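Local coordinates for oxidoreductase, short chain dehydrogenase/reductase family protein (Bifidobacterium adolescentis L2-32, PDB 6OW4) that acts as an NADH-dependent 20beta-hydroxysteroid dehydrogenase, a short-chain dehydrogenase/reductase that holds its dinucleotide on a Rossmann fold, at residues F[52-57]-F[262-266]; F[131-137]-F[196-200]; F[175-181]-F[224-230]. One frame throughout, in Å; residues are numbered along the deposited sequence.

Overall arrangement
The three contacts belong to one Rossmann-type short-chain dehydrogenase/reductase fold, and each reaches the bound NAD from a different part of it. Contact 3 joins two neighbouring central strands, whose C-terminal ends lie against the nicotinamide riboside. Contact 1, centred about 13 Å from the centre of contact 3, packs the helix of the glycine-rich loop on helix 262-273; the two meet where Ile265 CD1 lies 3.7 Å from Pro230 CB. Contact 2, about 20 Å from contact 3 centre to centre, fixes the start of helix 198-217 and brings Tyr200 to the nicotinamide ribose, beside Ala181. Contacts 1 and 2 do not touch; NAD spans the interval between them.

Contact 1. Residues F[52-57]-F[262-266]; sequences GLGRNA and NDEIA. With NAD (nicotinamide-adenine-dinucleotide), chain N.
Helix segments 52-57 and 262-266 cross at -56° with their axes 8.3 Å apart at closest, and their backbones are nearest at Ala57 and Ala266, with CA atoms 4.1 Å apart. Gly52, Leu53 and Gly54 belong to the glycine-rich dinucleotide-binding motif of the Rossmann fold, at the start of helix 52-63. Asn262 lays its amide against the Gly52 backbone, ND2 coming to 3.3 Å from Gly52 CA, a fit that relies on glycine having no side chain. Asn262 CB meets the Asn56 amide at CG (3.2 Å); the two amide planes are 62° apart and do not bond to each other. Their nitrogens look instead to the second subunit, Asn262 ND2 to Leu23 O and Asn56 ND2 to Asp24 OD1, with a weak added bond from Asn56 ND2 to Gly52 O. Asn262 OD1 is buried and finds no hydrogen-bond partner. With CG anti to the carbonyl carbon (chi1 -64°), Leu53 divides its methyls between protein and cofactor: CD2 touches Ile265 CG1 at 3.6 Å, while CD1 reaches the ribose oxygen O4D of NAD at 3.4 Å. The same residue's backbone makes a weak 3.4 Å bond to the pyrophosphate, Leu53 N to NAD O2N.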
loop_
_atom_site.group_PDB
_atom_site.type_symbol
_atom_site.label_atom_id
_atom_site.label_comp_id
_atom_site.label_asym_id
_atom_site.label_seq_id
_atom_site.Cartn_x
_atom_site.Cartn_y
_atom_site.Cartn_z
ATOM N N GLY F 52 -18.551 -1.233 22.509
ATOM C CA GLY F 52 -18.376 0.233 22.525
ATOM C C GLY F 52 -18.504 0.858 21.145
ATOM O O GLY F 52 -19.296 1.811 21.006
ATOM N N LEU F 53 -17.750 0.353 20.164
ATOM C CA LEU F 53 -17.725 0.882 18.771
ATOM C C LEU F 53 -19.103 0.703 18.131
ATOM O O LEU F 53 -19.558 1.639 17.455
ATOM C CB LEU F 53 -16.658 0.149 17.954
ATOM C CG LEU F 53 -15.213 0.342 18.411
ATOM C CD1 LEU F 53 -14.249 -0.316 17.437
ATOM C CD2 LEU F 53 -14.879 1.815 18.562
ATOM N N GLY F 54 -19.726 -0.459 18.340
ATOM C CA GLY F 54 -21.031 -0.821 17.754
ATOM C C GLY F 54 -22.145 0.103 18.217
ATOM O O GLY F 54 -22.806 0.706 17.349
ATOM N N ARG F 55 -22.344 0.223 19.534
ATOM C CA ARG F 55 -23.474 0.985 20.134
ATOM C C ARG F 55 -23.283 2.486 19.877
ATOM O O ARG F 55 -24.291 3.158 19.578
ATOM C CB ARG F 55 -23.633 0.656 21.623
ATOM C CG ARG F 55 -22.535 1.185 22.536
ATOM C CD ARG F 55 -22.650 0.565 23.917
ATOM N NE ARG F 55 -21.673 1.090 24.865
ATOM C CZ ARG F 55 -20.649 0.414 25.389
ATOM N NH1 ARG F 55 -20.429 -0.853 25.072
ATOM N NH2 ARG F 55 -19.838 1.018 26.242
ATOM N N ASN F 56 -22.047 2.992 19.963
ATOM C CA ASN F 56 -21.725 4.430 19.748
ATOM C C ASN F 56 -21.916 4.789 18.267
ATOM O O ASN F 56 -22.427 5.892 17.994
ATOM C CB ASN F 56 -20.318 4.790 20.234
ATOM C CG ASN F 56 -20.226 4.919 21.740
ATOM O OD1 ASN F 56 -19.989 6.007 22.259
ATOM N ND2 ASN F 56 -20.406 3.819 22.452
ATOM N N ALA F 57 -21.512 3.902 17.352
ATOM C CA ALA F 57 -21.723 4.046 15.890
ATOM C C ALA F 57 -23.226 4.113 15.606
ATOM O O ALA F 57 -23.665 5.081 14.962
ATOM C CB ALA F 57 -21.077 2.903 15.146
ATOM N N ASN F 262 -14.929 5.943 21.391
ATOM C CA ASN F 262 -15.980 5.313 20.549
ATOM C C ASN F 262 -16.601 6.367 19.625
ATOM O O ASN F 262 -16.951 6.014 18.483
ATOM C CB ASN F 262 -17.045 4.623 21.406
ATOM C CG ASN F 262 -16.513 3.451 22.205
ATOM O OD1 ASN F 262 -15.550 2.805 21.799
ATOM N ND2 ASN F 262 -17.140 3.156 23.332
ATOM N N ASP F 263 -16.728 7.607 20.110
ATOM C CA ASP F 263 -17.324 8.757 19.372
ATOM C C ASP F 263 -16.472 9.104 18.142
ATOM O O ASP F 263 -17.060 9.498 17.113
ATOM C CB ASP F 263 -17.480 9.975 20.285
ATOM C CG ASP F 263 -16.177 10.441 20.914
ATOM O OD1 ASP F 263 -15.750 9.811 21.896
ATOM O OD2 ASP F 263 -15.595 11.418 20.404
ATOM N N GLU F 264 -15.144 8.974 18.241
ATOM C CA GLU F 264 -14.182 9.342 17.164
ATOM C C GLU F 264 -14.232 8.302 16.038
ATOM O O GLU F 264 -13.763 8.614 14.926
ATOM C CB GLU F 264 -12.770 9.470 17.734
ATOM C CG GLU F 264 -12.641 10.582 18.756
ATOM C CD GLU F 264 -11.236 10.783 19.289
ATOM O OE1 GLU F 264 -10.624 9.789 19.726
ATOM O OE2 GLU F 264 -10.752 11.928 19.249
ATOM N N ILE F 265 -14.757 7.107 16.329
ATOM C CA ILE F 265 -15.056 6.047 15.323
ATOM C C ILE F 265 -16.477 6.269 14.791
ATOM O O ILE F 265 -16.687 6.066 13.580
ATOM C CB ILE F 265 -14.872 4.644 15.936
ATOM C CG1 ILE F 265 -13.449 4.435 16.464
ATOM C CG2 ILE F 265 -15.271 3.557 14.948
ATOM C CD1 ILE F 265 -12.376 4.450 15.396
ATOM N N ALA F 266 -17.406 6.672 15.664
ATOM C CA ALA F 266 -18.833 6.915 15.342
ATOM C C ALA F 266 -18.950 7.960 14.223
ATOM O O ALA F 266 -19.745 7.739 13.290
ATOM C CB ALA F 266 -19.576 7.345 16.584
HETATM P PA NAD N . -16.117 -5.687 21.669
HETATM O O1A NAD N . -15.538 -7.028 21.980
HETATM O O2A NAD N . -17.058 -5.250 22.801
HETATM O O5B NAD N . -16.937 -5.707 20.307
HETATM C C5B NAD N . -17.090 -6.918 19.565
HETATM C C4B NAD N . -18.606 -7.261 19.524
HETATM O O4B NAD N . -18.804 -8.350 18.417
HETATM C C3B NAD N . -19.027 -7.743 20.617
HETATM O O3B NAD N . -20.229 -7.044 21.103
HETATM C C2B NAD N . -19.411 -9.334 20.323
HETATM O O2B NAD N . -20.544 -9.739 21.146
HETATM C C1B NAD N . -19.697 -9.403 19.084
HETATM N N9A NAD N . -19.357 -10.768 18.568
HETATM C C8A NAD N . -18.280 -11.587 18.545
HETATM N N7A NAD N . -18.638 -12.736 17.918
HETATM C C5A NAD N . -19.933 -12.626 17.558
HETATM C C6A NAD N . -20.785 -13.516 16.891
HETATM N N6A NAD N . -20.667 -14.828 16.344
HETATM N N1A NAD N . -22.068 -13.162 16.641
HETATM C C2A NAD N . -22.539 -11.934 17.040
HETATM N N3A NAD N . -21.695 -11.050 17.701
HETATM C C4A NAD N . -20.392 -11.407 17.956
HETATM O O3 NAD N . -14.885 -4.602 21.528
HETATM P PN NAD N . -14.799 -3.493 20.363
HETATM O O1N NAD N . -13.596 -2.630 20.620
HETATM O O2N NAD N . -16.068 -2.638 20.384
HETATM O O5D NAD N . -14.612 -4.224 18.958
HETATM C C5D NAD N . -15.529 -4.016 17.893
HETATM C C4D NAD N . -14.828 -4.326 16.545
HETATM O O4D NAD N . -13.839 -3.495 16.361
HETATM C C3D NAD N . -14.225 -5.719 16.553
HETATM O O3D NAD N . -14.488 -6.346 15.364
HETATM C C2D NAD N . -12.696 -5.476 16.722
HETATM O O2D NAD N . -11.974 -6.627 16.114
HETATM C C1D NAD N . -12.494 -4.361 16.106
HETATM N N1N NAD N . -11.342 -3.590 16.585
HETATM C C2N NAD N . -11.355 -3.001 17.842
HETATM C C3N NAD N . -10.248 -2.262 18.289
HETATM C C7N NAD N . -10.241 -1.606 19.692
HETATM O O7N NAD N . -9.186 -1.448 20.278
HETATM N N7N NAD N . -11.449 -1.180 20.310
HETATM C C4N NAD N . -9.144 -2.116 17.471
HETATM C C5N NAD N . -9.128 -2.698 16.214
HETATM C C6N NAD N . -10.240 -3.429 15.773
#

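Contact 2. Residues F[131-137]-F[196-200]; sequences VNVPGDD and PVNAY. With NAD (nicotinamide-adenine-dinucleotide), chain N.
The start of helix 198-217, which carries the Tyr-X-X-X-Lys signature of short-chain dehydrogenases at Tyr200 and Lys204, is gripped here by the loop after strand 124-127. Asp136, the centre of an inverse gamma turn, supplies three acceptors to the backbone N-H groups of the first helical turn. Its carbonyl O takes the nearly straight bond from Asn198 N (3.0 Å, 172°). Its carboxylate, carried forward by CG standing anti to the backbone N (chi1 -174°), meets the next two: OD1 accepts from Ala199 N at 2.7 Å and OD2 from Tyr200 N at 3.0 Å, each through a syn lone pair. The negative group at this helix end would suit the helix dipole. Val197, at the N-cap position, has no polar side chain of its own to offer. Asn198 ND2 adds a bond to Asp137 O (2.9 Å): the oxygen lies in the Asn198 amide plane, but ND2 stands above the Asp137 carbonyl plane; Asn198 OD1 bonds His210 of the third subunit. Toward the cofactor, Asn132 places ND2 over one face of the Tyr200 ring, with amide and ring planes 21° apart. Val131 O sits at the ring edge, 3.4 Å from Tyr200 CD1. At the far end of that ring, a very short hydrogen bond, whose 2.5 Å length is probably uncertain, joins Tyr200 OH to NAD O2D, which lies in the ring plane.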
loop_
_atom_site.group_PDB
_atom_site.type_symbol
_atom_site.label_atom_id
_atom_site.label_comp_id
_atom_site.label_asym_id
_atom_site.label_seq_id
_atom_site.Cartn_x
_atom_site.Cartn_y
_atom_site.Cartn_z
ATOM N N VAL F 131 -13.737 -10.544 17.065
ATOM C CA VAL F 131 -13.192 -11.112 18.334
ATOM C C VAL F 131 -11.684 -11.340 18.176
ATOM O O VAL F 131 -11.249 -11.672 17.057
ATOM C CB VAL F 131 -13.927 -12.414 18.713
ATOM C CG1 VAL F 131 -13.540 -13.575 17.810
ATOM C CG2 VAL F 131 -13.717 -12.783 20.171
ATOM N N ASN F 132 -10.929 -11.159 19.262
ATOM C CA ASN F 132 -9.503 -11.568 19.380
ATOM C C ASN F 132 -9.436 -12.730 20.377
ATOM O O ASN F 132 -9.832 -12.533 21.542
ATOM C CB ASN F 132 -8.604 -10.396 19.785
ATOM C CG ASN F 132 -7.145 -10.600 19.424
ATOM O OD1 ASN F 132 -6.749 -11.666 18.952
ATOM N ND2 ASN F 132 -6.334 -9.577 19.640
ATOM N N VAL F 133 -8.979 -13.899 19.919
ATOM C CA VAL F 133 -8.945 -15.169 20.703
ATOM C C VAL F 133 -7.588 -15.269 21.397
ATOM O O VAL F 133 -6.561 -15.012 20.775
ATOM C CB VAL F 133 -9.212 -16.385 19.795
ATOM C CG1 VAL F 133 -9.327 -17.675 20.593
ATOM C CG2 VAL F 133 -10.448 -16.176 18.930
ATOM N N PRO F 134 -7.538 -15.612 22.706
ATOM C CA PRO F 134 -6.265 -15.829 23.400
ATOM C C PRO F 134 -5.393 -16.931 22.772
ATOM O O PRO F 134 -5.940 -17.888 22.259
ATOM C CB PRO F 134 -6.694 -16.244 24.815
ATOM C CG PRO F 134 -8.070 -15.639 24.977
ATOM C CD PRO F 134 -8.696 -15.751 23.605
ATOM N N GLY F 135 -4.068 -16.763 22.837
ATOM C CA GLY F 135 -3.069 -17.684 22.257
ATOM C C GLY F 135 -2.976 -17.554 20.744
ATOM O O GLY F 135 -2.642 -18.560 20.091
ATOM N N ASP F 136 -3.239 -16.358 20.206
ATOM C CA ASP F 136 -3.276 -16.067 18.746
ATOM C C ASP F 136 -1.883 -15.604 18.301
ATOM O O ASP F 136 -1.775 -14.503 17.735
ATOM C CB ASP F 136 -4.367 -15.038 18.423
ATOM C CG ASP F 136 -4.577 -14.776 16.941
ATOM O OD1 ASP F 136 -4.045 -15.552 16.123
ATOM O OD2 ASP F 136 -5.272 -13.791 16.613
ATOM N N ASP F 137 -0.861 -16.428 18.546
ATOM C CA ASP F 137 0.562 -16.117 18.250
ATOM C C ASP F 137 1.037 -17.047 17.125
ATOM O O ASP F 137 0.167 -17.565 16.394
ATOM C CB ASP F 137 1.410 -16.193 19.526
ATOM C CG ASP F 137 1.478 -17.572 20.161
ATOM O OD1 ASP F 137 0.534 -18.360 19.961
ATOM O OD2 ASP F 137 2.474 -17.844 20.861
ATOM N N PRO F 196 -0.234 -10.944 20.153
ATOM C CA PRO F 196 -0.915 -12.109 19.584
ATOM C C PRO F 196 -2.117 -11.718 18.706
ATOM O O PRO F 196 -3.233 -11.686 19.201
ATOM C CB PRO F 196 -1.347 -12.900 20.829
ATOM C CG PRO F 196 -1.502 -11.841 21.899
ATOM C CD PRO F 196 -0.396 -10.849 21.611
ATOM N N VAL F 197 -1.856 -11.436 17.424
ATOM C CA VAL F 197 -2.876 -11.024 16.409
ATOM C C VAL F 197 -2.585 -11.730 15.075
ATOM O O VAL F 197 -2.826 -11.118 14.015
ATOM C CB VAL F 197 -2.918 -9.487 16.250
ATOM C CG1 VAL F 197 -3.442 -8.807 17.505
ATOM C CG2 VAL F 197 -1.565 -8.905 15.857
ATOM N N ASN F 198 -2.115 -12.982 15.127
ATOM C CA ASN F 198 -1.708 -13.790 13.944
ATOM C C ASN F 198 -2.928 -14.029 13.042
ATOM O O ASN F 198 -2.942 -13.503 11.915
ATOM C CB ASN F 198 -1.054 -15.108 14.368
ATOM C CG ASN F 198 -0.583 -15.954 13.202
ATOM O OD1 ASN F 198 -0.714 -15.562 12.046
ATOM N ND2 ASN F 198 -0.027 -17.117 13.499
ATOM N N ALA F 199 -3.900 -14.811 13.521
ATOM C CA ALA F 199 -5.166 -15.119 12.818
ATOM C C ALA F 199 -6.025 -13.854 12.733
ATOM O O ALA F 199 -6.650 -13.641 11.684
ATOM C CB ALA F 199 -5.902 -16.229 13.525
ATOM N N TYR F 200 -6.051 -13.056 13.803
ATOM C CA TYR F 200 -6.872 -11.823 13.918
ATOM C C TYR F 200 -6.551 -10.877 12.758
ATOM O O TYR F 200 -7.486 -10.464 12.051
ATOM C CB TYR F 200 -6.628 -11.118 15.252
ATOM C CG TYR F 200 -7.402 -9.833 15.407
ATOM C CD1 TYR F 200 -8.756 -9.852 15.703
ATOM C CD2 TYR F 200 -6.787 -8.603 15.242
ATOM C CE1 TYR F 200 -9.480 -8.679 15.840
ATOM C CE2 TYR F 200 -7.497 -7.420 15.378
ATOM C CZ TYR F 200 -8.847 -7.460 15.678
ATOM O OH TYR F 200 -9.547 -6.300 15.815
HETATM P PA NAD N . -16.117 -5.687 21.669
HETATM O O1A NAD N . -15.538 -7.028 21.980
HETATM O O2A NAD N . -17.058 -5.250 22.801
HETATM O O5B NAD N . -16.937 -5.707 20.307
HETATM C C5B NAD N . -17.090 -6.918 19.565
HETATM C C4B NAD N . -18.606 -7.261 19.524
HETATM O O4B NAD N . -18.804 -8.350 18.417
HETATM C C3B NAD N . -19.027 -7.743 20.617
HETATM O O3B NAD N . -20.229 -7.044 21.103
HETATM C C2B NAD N . -19.411 -9.334 20.323
HETATM O O2B NAD N . -20.544 -9.739 21.146
HETATM C C1B NAD N . -19.697 -9.403 19.084
HETATM N N9A NAD N . -19.357 -10.768 18.568
HETATM C C8A NAD N . -18.280 -11.587 18.545
HETATM N N7A NAD N . -18.638 -12.736 17.918
HETATM C C5A NAD N . -19.933 -12.626 17.558
HETATM C C6A NAD N . -20.785 -13.516 16.891
HETATM N N6A NAD N . -20.667 -14.828 16.344
HETATM N N1A NAD N . -22.068 -13.162 16.641
HETATM C C2A NAD N . -22.539 -11.934 17.040
HETATM N N3A NAD N . -21.695 -11.050 17.701
HETATM C C4A NAD N . -20.392 -11.407 17.956
HETATM O O3 NAD N . -14.885 -4.602 21.528
HETATM P PN NAD N . -14.799 -3.493 20.363
HETATM O O1N NAD N . -13.596 -2.630 20.620
HETATM O O2N NAD N . -16.068 -2.638 20.384
HETATM O O5D NAD N . -14.612 -4.224 18.958
HETATM C C5D NAD N . -15.529 -4.016 17.893
HETATM C C4D NAD N . -14.828 -4.326 16.545
HETATM O O4D NAD N . -13.839 -3.495 16.361
HETATM C C3D NAD N . -14.225 -5.719 16.553
HETATM O O3D NAD N . -14.488 -6.346 15.364
HETATM C C2D NAD N . -12.696 -5.476 16.722
HETATM O O2D NAD N . -11.974 -6.627 16.114
HETATM C C1D NAD N . -12.494 -4.361 16.106
HETATM N N1N NAD N . -11.342 -3.590 16.585
HETATM C C2N NAD N . -11.355 -3.001 17.842
HETATM C C3N NAD N . -10.248 -2.262 18.289
HETATM C C7N NAD N . -10.241 -1.606 19.692
HETATM O O7N NAD N . -9.186 -1.448 20.278
HETATM N N7N NAD N . -11.449 -1.180 20.310
HETATM C C4N NAD N . -9.144 -2.116 17.471
HETATM C C5N NAD N . -9.128 -2.698 16.214
HETATM C C6N NAD N . -10.240 -3.429 15.773
#

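Contact 3. Residues F[175-181]-F[224-230]; sequences SLIFTAA and RSNTISP. Unlike the reference sequence in segment 175-181: Ala181 (reference Ser). With NAD (nicotinamide-adenine-dinucleotide), chain N.
Leu176 O is held by two hydrogen bonds, from Asn226 N across the pair (2.9 Å) and from an ordered water (2.8 Å), with Ser225 CA adding a CH···O contact. The same water donates to Ser175 OG and accepts from Asn226 ND2, so it ties the starts of both segments; Ser175 OG also bonds Leu272 O, and Asn226 ND2 bonds Val280 O. Strands 174-179 and 223-230 are parallel neighbours in the central sheet of the Rossmann fold, joined by a beta-alpha-beta crossover through helix 198-217. Five backbone bonds run from Leu176 N to Arg224 O, the shortest at 2.7 Å and almost straight (177°), up to Ala180 N, which binds Ile228 O at a more bent 145°. Leu176, Phe178, Ser225 and Thr227 share one face. There the Phe178 ring leans toward helix 198-217 and presents its edge to Asn226 O, which lies in the ring plane; Ser225 OG is 3.4 Å from Phe178 CE1 and bonds Ser211 of that helix. The other face bears Ile177 and Ile228, both packed on helix 262-273. Ile177 CG2, anti to the backbone N, runs into Ile228 CD1 at 3.4 Å, closer than carbons usually sit. At and just past their C-terminal ends the segments reach the cofactor. Pro230 CG lies 3.8 Å from NAD C5N. Thr179 OG1 bonds Asn128 OD1, leaving the methyl for the ribose, and Thr179 O bonds Lys204 NZ. Ala180 O is buried without a hydrogen-bond partner. Ala181, where the reference sequence has serine, puts CB 3.7 Å from nicotinamide C5N of NAD, and Thr179 CG2 stands 3.3 Å from NAD O4D.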
loop_
_atom_site.group_PDB
_atom_site.type_symbol
_atom_site.label_atom_id
_atom_site.label_comp_id
_atom_site.label_asym_id
_atom_site.label_seq_id
_atom_site.Cartn_x
_atom_site.Cartn_y
_atom_site.Cartn_z
ATOM N N SER F 175 -24.604 1.726 1.579
ATOM C CA SER F 175 -23.219 1.921 2.087
ATOM C C SER F 175 -22.853 0.802 3.068
ATOM O O SER F 175 -23.463 0.743 4.154
ATOM C CB SER F 175 -23.073 3.275 2.730
ATOM O OG SER F 175 -21.755 3.461 3.226
ATOM N N LEU F 176 -21.887 -0.043 2.694
ATOM C CA LEU F 176 -21.320 -1.109 3.560
ATOM C C LEU F 176 -20.072 -0.561 4.255
ATOM O O LEU F 176 -19.173 -0.077 3.541
ATOM C CB LEU F 176 -20.972 -2.334 2.709
ATOM C CG LEU F 176 -22.092 -2.868 1.819
ATOM C CD1 LEU F 176 -21.563 -3.949 0.891
ATOM C CD2 LEU F 176 -23.250 -3.396 2.655
ATOM N N ILE F 177 -20.032 -0.628 5.588
ATOM C CA ILE F 177 -18.839 -0.269 6.412
ATOM C C ILE F 177 -18.405 -1.517 7.189
ATOM O O ILE F 177 -19.152 -1.953 8.082
ATOM C CB ILE F 177 -19.121 0.925 7.348
ATOM C CG1 ILE F 177 -19.719 2.119 6.597
ATOM C CG2 ILE F 177 -17.860 1.316 8.104
ATOM C CD1 ILE F 177 -21.229 2.197 6.650
ATOM N N PHE F 178 -17.242 -2.068 6.841
ATOM C CA PHE F 178 -16.616 -3.232 7.515
ATOM C C PHE F 178 -15.551 -2.717 8.485
ATOM O O PHE F 178 -14.694 -1.930 8.053
ATOM C CB PHE F 178 -15.990 -4.176 6.484
ATOM C CG PHE F 178 -16.951 -4.814 5.511
ATOM C CD1 PHE F 178 -17.490 -4.090 4.458
ATOM C CD2 PHE F 178 -17.284 -6.154 5.624
ATOM C CE1 PHE F 178 -18.359 -4.688 3.556
ATOM C CE2 PHE F 178 -18.148 -6.753 4.720
ATOM C CZ PHE F 178 -18.687 -6.017 3.689
ATOM N N THR F 179 -15.603 -3.138 9.750
ATOM C CA THR F 179 -14.550 -2.845 10.758
ATOM C C THR F 179 -13.362 -3.778 10.504
ATOM O O THR F 179 -13.509 -4.996 10.722
ATOM C CB THR F 179 -15.079 -2.968 12.193
ATOM O OG1 THR F 179 -16.270 -2.189 12.303
ATOM C CG2 THR F 179 -14.079 -2.494 13.224
ATOM N N ALA F 180 -12.244 -3.224 10.027
ATOM C CA ALA F 180 -10.945 -3.919 9.877
ATOM C C ALA F 180 -10.115 -3.659 11.141
ATOM O O ALA F 180 -10.714 -3.622 12.234
ATOM C CB ALA F 180 -10.253 -3.455 8.617
ATOM N N ALA F 181 -8.795 -3.506 10.999
ATOM C CA ALA F 181 -7.857 -3.115 12.077
ATOM C C ALA F 181 -6.476 -2.845 11.473
ATOM O O ALA F 181 -6.259 -3.207 10.295
ATOM C CB ALA F 181 -7.783 -4.191 13.133
ATOM N N ARG F 224 -21.853 1.312 -2.148
ATOM C CA ARG F 224 -20.447 1.617 -1.775
ATOM C C ARG F 224 -20.026 0.664 -0.654
ATOM O O ARG F 224 -20.895 0.297 0.164
ATOM C CB ARG F 224 -20.304 3.083 -1.351
ATOM C CG ARG F 224 -20.658 4.075 -2.449
ATOM C CD ARG F 224 -20.503 5.528 -2.042
ATOM N NE ARG F 224 -21.279 5.880 -0.858
ATOM C CZ ARG F 224 -20.793 6.033 0.374
ATOM N NH1 ARG F 224 -19.503 5.863 0.625
ATOM N NH2 ARG F 224 -21.609 6.363 1.360
ATOM N N SER F 225 -18.751 0.267 -0.637
ATOM C CA SER F 225 -18.153 -0.651 0.366
ATOM C C SER F 225 -16.786 -0.116 0.791
ATOM O O SER F 225 -15.891 -0.029 -0.070
ATOM C CB SER F 225 -18.043 -2.055 -0.171
ATOM O OG SER F 225 -17.502 -2.933 0.809
ATOM N N ASN F 226 -16.641 0.225 2.072
ATOM C CA ASN F 226 -15.392 0.789 2.646
ATOM C C ASN F 226 -15.102 0.101 3.982
ATOM O O ASN F 226 -16.025 -0.515 4.548
ATOM C CB ASN F 226 -15.484 2.308 2.807
ATOM C CG ASN F 226 -15.604 3.027 1.481
ATOM O OD1 ASN F 226 -14.647 3.079 0.711
ATOM N ND2 ASN F 226 -16.775 3.583 1.209
ATOM N N THR F 227 -13.859 0.213 4.450
ATOM C CA THR F 227 -13.396 -0.318 5.755
ATOM C C THR F 227 -12.926 0.832 6.648
ATOM O O THR F 227 -12.448 1.851 6.115
ATOM C CB THR F 227 -12.273 -1.343 5.571
ATOM O OG1 THR F 227 -11.211 -0.697 4.870
ATOM C CG2 THR F 227 -12.724 -2.569 4.812
ATOM N N ILE F 228 -13.075 0.650 7.960
ATOM C CA ILE F 228 -12.472 1.506 9.018
ATOM C C ILE F 228 -11.444 0.647 9.755
ATOM O O ILE F 228 -11.820 -0.440 10.228
ATOM C CB ILE F 228 -13.562 2.064 9.952
ATOM C CG1 ILE F 228 -14.608 2.859 9.166
ATOM C CG2 ILE F 228 -12.951 2.893 11.074
ATOM C CD1 ILE F 228 -15.803 3.283 9.985
ATOM N N SER F 229 -10.192 1.107 9.812
ATOM C CA SER F 229 -9.058 0.418 10.479
ATOM C C SER F 229 -8.685 1.177 11.746
ATOM O O SER F 229 -7.693 1.906 11.765
ATOM C CB SER F 229 -7.889 0.289 9.543
ATOM O OG SER F 229 -8.213 -0.565 8.459
ATOM N N PRO F 230 -9.466 1.040 12.844
ATOM C CA PRO F 230 -9.159 1.744 14.086
ATOM C C PRO F 230 -7.829 1.254 14.677
ATOM O O PRO F 230 -7.509 0.089 14.516
ATOM C CB PRO F 230 -10.339 1.412 15.013
ATOM C CG PRO F 230 -10.899 0.122 14.461
ATOM C CD PRO F 230 -10.662 0.192 12.967
HETATM P PA NAD N . -16.117 -5.687 21.669
HETATM O O1A NAD N . -15.538 -7.028 21.980
HETATM O O2A NAD N . -17.058 -5.250 22.801
HETATM O O5B NAD N . -16.937 -5.707 20.307
HETATM C C5B NAD N . -17.090 -6.918 19.565
HETATM C C4B NAD N . -18.606 -7.261 19.524
HETATM O O4B NAD N . -18.804 -8.350 18.417
HETATM C C3B NAD N . -19.027 -7.743 20.617
HETATM O O3B NAD N . -20.229 -7.044 21.103
HETATM C C2B NAD N . -19.411 -9.334 20.323
HETATM O O2B NAD N . -20.544 -9.739 21.146
HETATM C C1B NAD N . -19.697 -9.403 19.084
HETATM N N9A NAD N . -19.357 -10.768 18.568
HETATM C C8A NAD N . -18.280 -11.587 18.545
HETATM N N7A NAD N . -18.638 -12.736 17.918
HETATM C C5A NAD N . -19.933 -12.626 17.558
HETATM C C6A NAD N . -20.785 -13.516 16.891
HETATM N N6A NAD N . -20.667 -14.828 16.344
HETATM N N1A NAD N . -22.068 -13.162 16.641
HETATM C C2A NAD N . -22.539 -11.934 17.040
HETATM N N3A NAD N . -21.695 -11.050 17.701
HETATM C C4A NAD N . -20.392 -11.407 17.956
HETATM O O3 NAD N . -14.885 -4.602 21.528
HETATM P PN NAD N . -14.799 -3.493 20.363
HETATM O O1N NAD N . -13.596 -2.630 20.620
HETATM O O2N NAD N . -16.068 -2.638 20.384
HETATM O O5D NAD N . -14.612 -4.224 18.958
HETATM C C5D NAD N . -15.529 -4.016 17.893
HETATM C C4D NAD N . -14.828 -4.326 16.545
HETATM O O4D NAD N . -13.839 -3.495 16.361
HETATM C C3D NAD N . -14.225 -5.719 16.553
HETATM O O3D NAD N . -14.488 -6.346 15.364
HETATM C C2D NAD N . -12.696 -5.476 16.722
HETATM O O2D NAD N . -11.974 -6.627 16.114
HETATM C C1D NAD N . -12.494 -4.361 16.106
HETATM N N1N NAD N . -11.342 -3.590 16.585
HETATM C C2N NAD N . -11.355 -3.001 17.842
HETATM C C3N NAD N . -10.248 -2.262 18.289
HETATM C C7N NAD N . -10.241 -1.606 19.692
HETATM O O7N NAD N . -9.186 -1.448 20.278
HETATM N N7N NAD N . -11.449 -1.180 20.310
HETATM C C4N NAD N . -9.144 -2.116 17.471
HETATM C C5N NAD N . -9.128 -2.698 16.214
HETATM C C6N NAD N . -10.240 -3.429 15.773
HETATM O O HOH W 1 -19.263 2.633 2.875
#